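Local structure of spore coat polysaccharide biosynthesis protein spsE (Bacillus subtilis, 1VLI) at residues H192-K196 against K301-E307; A195-A199 against D259-A263. The protein takes part in spore coat polysaccharide biosynthesis, probably as an N-acylneuraminate-9-phosphate synthase. One frame throughout, in Å; residues are numbered along the deposited sequence.

Interaction 1 (H192-K196 against K301-E307); sequences HCVAK and KTTTAIE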
loop_
_atom_site.group_PDB
_atom_site.type_symbol
_atom_site.label_atom_id
_atom_site.label_comp_id
_atom_site.label_asym_id
_atom_site.label_seq_id
_atom_site.Cartn_x
_atom_site.Cartn_y
_atom_site.Cartn_z
ATOM N N HIS A 192 0.302 -6.953 6.842
ATOM C CA HIS A 192 0.867 -8.167 6.275
ATOM C C HIS A 192 0.100 -8.472 5.013
ATOM O O HIS A 192 -1.079 -8.166 4.927
ATOM C CB HIS A 192 0.739 -9.332 7.263
ATOM C CG HIS A 192 1.105 -10.658 6.678
ATOM N ND1 HIS A 192 2.302 -10.881 6.027
ATOM C CD2 HIS A 192 0.436 -11.833 6.652
ATOM C CE1 HIS A 192 2.358 -12.142 5.641
ATOM N NE2 HIS A 192 1.245 -12.742 6.015
ATOM N N CYS A 193 0.744 -9.123 4.058
ATOM C CA CYS A 193 0.203 -9.176 2.732
ATOM C C CYS A 193 0.983 -10.145 1.860
ATOM O O CYS A 193 2.190 -10.254 2.005
ATOM C CB CYS A 193 0.357 -7.767 2.159
ATOM S SG CYS A 193 -0.316 -7.619 0.536
ATOM N N VAL A 194 0.304 -10.813 0.930
ATOM C CA VAL A 194 0.961 -11.631 -0.112
ATOM C C VAL A 194 0.713 -11.057 -1.529
ATOM O O VAL A 194 -0.445 -10.859 -1.928
ATOM C CB VAL A 194 0.427 -13.063 -0.087
ATOM C CG1 VAL A 194 1.246 -13.953 -0.994
ATOM C CG2 VAL A 194 0.396 -13.600 1.336
ATOM N N ALA A 195 1.778 -10.810 -2.297
ATOM C CA ALA A 195 1.652 -10.077 -3.589
ATOM C C ALA A 195 1.010 -10.849 -4.750
ATOM O O ALA A 195 0.569 -10.242 -5.733
ATOM C CB ALA A 195 2.993 -9.447 -4.026
ATOM N N LYS A 196 0.951 -12.171 -4.633
ATOM C CA LYS A 196 0.156 -12.984 -5.546
ATOM C C LYS A 196 -1.351 -12.665 -5.447
ATOM O O LYS A 196 -1.878 -12.418 -4.366
ATOM C CB LYS A 196 0.413 -14.467 -5.277
ATOM C CG LYS A 196 -0.147 -15.418 -6.338
ATOM C CD LYS A 196 0.454 -15.192 -7.738
ATOM C CE LYS A 196 -0.065 -16.235 -8.728
ATOM N NZ LYS A 196 0.545 -16.049 -10.069
ATOM N N LYS A 301 9.183 -13.503 8.647
ATOM C CA LYS A 301 8.695 -12.500 7.681
ATOM C C LYS A 301 9.641 -12.507 6.518
ATOM O O LYS A 301 10.823 -12.206 6.686
ATOM C CB LYS A 301 8.647 -11.093 8.287
ATOM C CG LYS A 301 8.178 -10.005 7.334
ATOM C CD LYS A 301 6.877 -10.386 6.667
ATOM C CE LYS A 301 6.361 -9.244 5.823
ATOM N NZ LYS A 301 5.000 -9.576 5.262
ATOM N N THR A 302 9.116 -12.877 5.352
ATOM C CA THR A 302 9.915 -13.046 4.136
ATOM C C THR A 302 9.039 -13.138 2.863
ATOM O O THR A 302 7.833 -13.262 2.958
ATOM C CB THR A 302 10.865 -14.280 4.284
ATOM O OG1 THR A 302 11.758 -14.321 3.173
ATOM C CG2 THR A 302 10.105 -15.616 4.217
ATOM N N THR A 303 9.649 -13.074 1.680
ATOM C CA THR A 303 8.930 -13.311 0.418
ATOM C C THR A 303 8.529 -14.801 0.238
ATOM O O THR A 303 9.244 -15.709 0.702
ATOM C CB THR A 303 9.783 -12.781 -0.763
ATOM O OG1 THR A 303 8.984 -12.709 -1.954
ATOM C CG2 THR A 303 10.925 -13.743 -1.101
ATOM N N THR A 304 7.389 -15.056 -0.411
ATOM C CA THR A 304 6.904 -16.442 -0.586
ATOM C C THR A 304 7.487 -17.142 -1.832
ATOM O O THR A 304 8.137 -16.502 -2.673
ATOM C CB THR A 304 5.337 -16.540 -0.565
ATOM O OG1 THR A 304 4.774 -15.663 -1.550
ATOM C CG2 THR A 304 4.746 -16.050 0.772
ATOM N N ALA A 305 7.268 -18.460 -1.920
ATOM C CA ALA A 305 7.615 -19.245 -3.113
ATOM C C ALA A 305 6.951 -18.714 -4.401
ATOM O O ALA A 305 7.570 -18.771 -5.465
ATOM C CB ALA A 305 7.303 -20.733 -2.900
ATOM N N ILE A 306 5.718 -18.183 -4.290
ATOM C CA ILE A 306 4.951 -17.591 -5.428
ATOM C C ILE A 306 5.161 -16.074 -5.674
ATOM O O ILE A 306 4.651 -15.519 -6.658
ATOM C CB ILE A 306 3.413 -17.913 -5.339
ATOM C CG1 ILE A 306 2.821 -17.402 -4.019
ATOM C CG2 ILE A 306 3.144 -19.408 -5.587
ATOM C CD1 ILE A 306 1.319 -17.237 -4.026
ATOM N N GLU A 307 5.893 -15.414 -4.774
ATOM C CA GLU A 307 6.358 -14.036 -4.996
ATOM C C GLU A 307 7.823 -14.032 -5.508
ATOM O O GLU A 307 8.108 -13.485 -6.574
ATOM C CB GLU A 307 6.180 -13.170 -3.728
ATOM C CG GLU A 307 4.727 -12.855 -3.345
ATOM C CD GLU A 307 4.547 -12.498 -1.864
ATOM O OE1 GLU A 307 5.097 -13.191 -0.977
ATOM O OE2 GLU A 307 3.836 -11.522 -1.573
#

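Interaction 2 (A195-A199 against D259-A263); sequences AKYPA and DHSFA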
loop_
_atom_site.group_PDB
_atom_site.type_symbol
_atom_site.label_atom_id
_atom_site.label_comp_id
_atom_site.label_asym_id
_atom_site.label_seq_id
_atom_site.Cartn_x
_atom_site.Cartn_y
_atom_site.Cartn_z
ATOM N N ALA A 195 1.778 -10.810 -2.297
ATOM C CA ALA A 195 1.652 -10.077 -3.589
ATOM C C ALA A 195 1.010 -10.849 -4.750
ATOM O O ALA A 195 0.569 -10.242 -5.733
ATOM C CB ALA A 195 2.993 -9.447 -4.026
ATOM N N LYS A 196 0.951 -12.171 -4.633
ATOM C CA LYS A 196 0.156 -12.984 -5.546
ATOM C C LYS A 196 -1.351 -12.665 -5.447
ATOM O O LYS A 196 -1.878 -12.418 -4.366
ATOM C CB LYS A 196 0.413 -14.467 -5.277
ATOM C CG LYS A 196 -0.147 -15.418 -6.338
ATOM C CD LYS A 196 0.454 -15.192 -7.738
ATOM C CE LYS A 196 -0.065 -16.235 -8.728
ATOM N NZ LYS A 196 0.545 -16.049 -10.069
ATOM N N TYR A 197 -2.031 -12.652 -6.588
ATOM C CA TYR A 197 -3.473 -12.464 -6.608
ATOM C C TYR A 197 -4.094 -13.348 -7.699
ATOM O O TYR A 197 -3.755 -13.201 -8.878
ATOM C CB TYR A 197 -3.845 -10.976 -6.786
ATOM C CG TYR A 197 -5.352 -10.700 -6.830
ATOM C CD1 TYR A 197 -6.120 -10.638 -5.654
ATOM C CD2 TYR A 197 -6.012 -10.488 -8.053
ATOM C CE1 TYR A 197 -7.506 -10.385 -5.696
ATOM C CE2 TYR A 197 -7.392 -10.227 -8.104
ATOM C CZ TYR A 197 -8.126 -10.180 -6.926
ATOM O OH TYR A 197 -9.477 -9.928 -6.989
ATOM N N PRO A 198 -4.972 -14.280 -7.315
ATOM C CA PRO A 198 -5.292 -14.541 -5.915
ATOM C C PRO A 198 -4.203 -15.376 -5.215
ATOM O O PRO A 198 -3.379 -16.028 -5.882
ATOM C CB PRO A 198 -6.603 -15.328 -6.002
ATOM C CG PRO A 198 -6.488 -16.068 -7.285
ATOM C CD PRO A 198 -5.725 -15.165 -8.220
ATOM N N ALA A 199 -4.218 -15.339 -3.885
ATOM C CA ALA A 199 -3.221 -16.008 -3.080
ATOM C C ALA A 199 -3.841 -17.259 -2.469
ATOM O O ALA A 199 -4.788 -17.162 -1.685
ATOM C CB ALA A 199 -2.722 -15.077 -1.999
ATOM N N ASP A 259 -10.067 -6.419 -11.928
ATOM C CA ASP A 259 -9.742 -7.380 -10.853
ATOM C C ASP A 259 -11.029 -8.058 -10.419
ATOM O O ASP A 259 -11.245 -8.267 -9.231
ATOM C CB ASP A 259 -9.153 -6.682 -9.623
ATOM C CG ASP A 259 -7.797 -6.047 -9.891
ATOM O OD1 ASP A 259 -6.759 -6.751 -9.777
ATOM O OD2 ASP A 259 -7.679 -4.837 -10.190
ATOM N N HIS A 260 -11.891 -8.388 -11.376
ATOM C CA HIS A 260 -13.278 -8.724 -11.066
ATOM C C HIS A 260 -13.452 -10.141 -10.586
ATOM O O HIS A 260 -14.178 -10.399 -9.624
ATOM C CB HIS A 260 -14.172 -8.498 -12.288
ATOM C CG HIS A 260 -14.446 -7.059 -12.575
ATOM N ND1 HIS A 260 -15.273 -6.288 -11.789
ATOM C CD2 HIS A 260 -14.012 -6.250 -13.568
ATOM C CE1 HIS A 260 -15.326 -5.062 -12.275
ATOM N NE2 HIS A 260 -14.568 -5.013 -13.355
ATOM N N SER A 261 -12.778 -11.052 -11.276
ATOM C CA SER A 261 -13.048 -12.491 -11.177
ATOM C C SER A 261 -12.810 -13.073 -9.794
ATOM O O SER A 261 -13.514 -14.006 -9.364
ATOM C CB SER A 261 -12.210 -13.252 -12.209
ATOM O OG SER A 261 -10.880 -12.769 -12.209
ATOM N N PHE A 262 -11.821 -12.508 -9.108
ATOM C CA PHE A 262 -11.387 -13.024 -7.818
ATOM C C PHE A 262 -11.766 -12.119 -6.623
ATOM O O PHE A 262 -11.523 -12.482 -5.467
ATOM C CB PHE A 262 -9.882 -13.351 -7.867
ATOM C CG PHE A 262 -9.507 -14.378 -8.932
ATOM C CD1 PHE A 262 -9.917 -15.722 -8.817
ATOM C CD2 PHE A 262 -8.733 -14.007 -10.041
ATOM C CE1 PHE A 262 -9.568 -16.682 -9.797
ATOM C CE2 PHE A 262 -8.374 -14.959 -11.029
ATOM C CZ PHE A 262 -8.794 -16.297 -10.904
ATOM N N ALA A 263 -12.372 -10.961 -6.905
ATOM C CA ALA A 263 -12.864 -10.066 -5.860
ATOM C C ALA A 263 -14.173 -10.600 -5.308
ATOM O O ALA A 263 -14.857 -11.389 -5.960
ATOM C CB ALA A 263 -13.059 -8.658 -6.410
#

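Interaction 1 (H192-K196 against K301-E307)
Glu-307 OE1, on a carboxylate packed against Val-194, is gripped twice from within its own loop. Thr-304 N donates at 3.0 Å to the anti lone pair of OE1, with an N-H...O angle of 152°, while Thr-304 OG1, 2.6 Å from OE1, approaches from 42° out of the carboxylate plane. Two donors from different directions should limit rotation of the carboxylate. The contact joins the C-terminal end of strand 188-193, the sixth strand of the NeuB-type TIM barrel, to the loop between helices 293-296 and 310-313. Glu-307 and Val-194 cross at about a right angle, and Val-194 CG1 lies 3.7 Å from Glu-307 CD. The same methyl is 4.0 Å from Thr-304 OG1, so it faces the bonded pair. Val-194 O accepts from ND1 of His-226, a zinc ligand, which makes Val-194 a second-shell residue. At the other end of the contact, the His-192 ring swings anti to its backbone nitrogen (chi1 171°); NE2 is hydrogen-bonded to Ser-204 O, and ND1, at the ring edge, is the atom that Lys-301 meets. Lys-301 NZ reaches ND1 in the ring plane through a weak 3.1 Å bond and also hydrogen-bonds Thr-165 OG1.

Interaction 2 (A195-A199 against D259-A263)
A chi1 of 179° turns the Tyr-197 ring away from its own nitrogen and across to the 259-263 loop, where Phe-262 has CG anti to its carbonyl carbon (chi1 -59°) and lays its ring against Pro-198. The peptide between Tyr-197 and Pro-198 is cis, and both side chains meet Phe-262. Pro-198 CG sits 3.8 Å from the centroid of the Phe-262 ring, only 13° off the ring normal, which is the geometry of a CH-pi contact. Its neighbour Pro-198 CD is 3.7 Å from Phe-262 CD2 over the same face. Ser-261 CB lies on the opposite face, displaced toward the rim, so the phenyl ring is held between the two residues.

These segments are the loops after strands 188-193 and 244-248, the sixth and eighth of the TIM barrel, and they meet at its C-terminal mouth near the zinc. The Tyr-197 ring also meets that of His-248, a zinc ligand.

Phe-262 CB packs 3.7 Å from Tyr-197 CZ, and Asp-259 OD1 approaches Tyr-197 CE2 to 3.9 Å. The phenol oxygen gives a weak hydrogen bond, Tyr-197 OH to Asp-259 O at 3.3 Å. A serine in place of Tyr-197 would probably leave Asp-259 O without this donor, open a gap beside Phe-262 CB and remove the ring that meets His-248. Although Tyr-197 OH is 3.1 Å from Ala-263 N, the angle is too poor for a hydrogen bond; Ala-263 CB closes in beside the same hydroxyl at 3.8 Å.

Overall arrangement
From the N terminus the chain lays down five barrel strands before strand 188-193 and the loop that leaves it; both contacts start there, sharing Ala-195 and Lys-196. It then passes through strands 220-225 and 244-248 before 259-263 returns to this loop, so interaction 2 closes the shorter circuit. Helix 266-285 and helix 293-296 follow, and 301-307 comes back to close the longer circuit of interaction 1, within which the shorter one lies. The two centres are 14 Å apart, but the contacts touch where Val-194 CB packs 4.2 Å from Ala-199 CB. Together they tie the exit of the sixth strand to the eighth strand's loop and to the loop between helices 293-296 and 310-313.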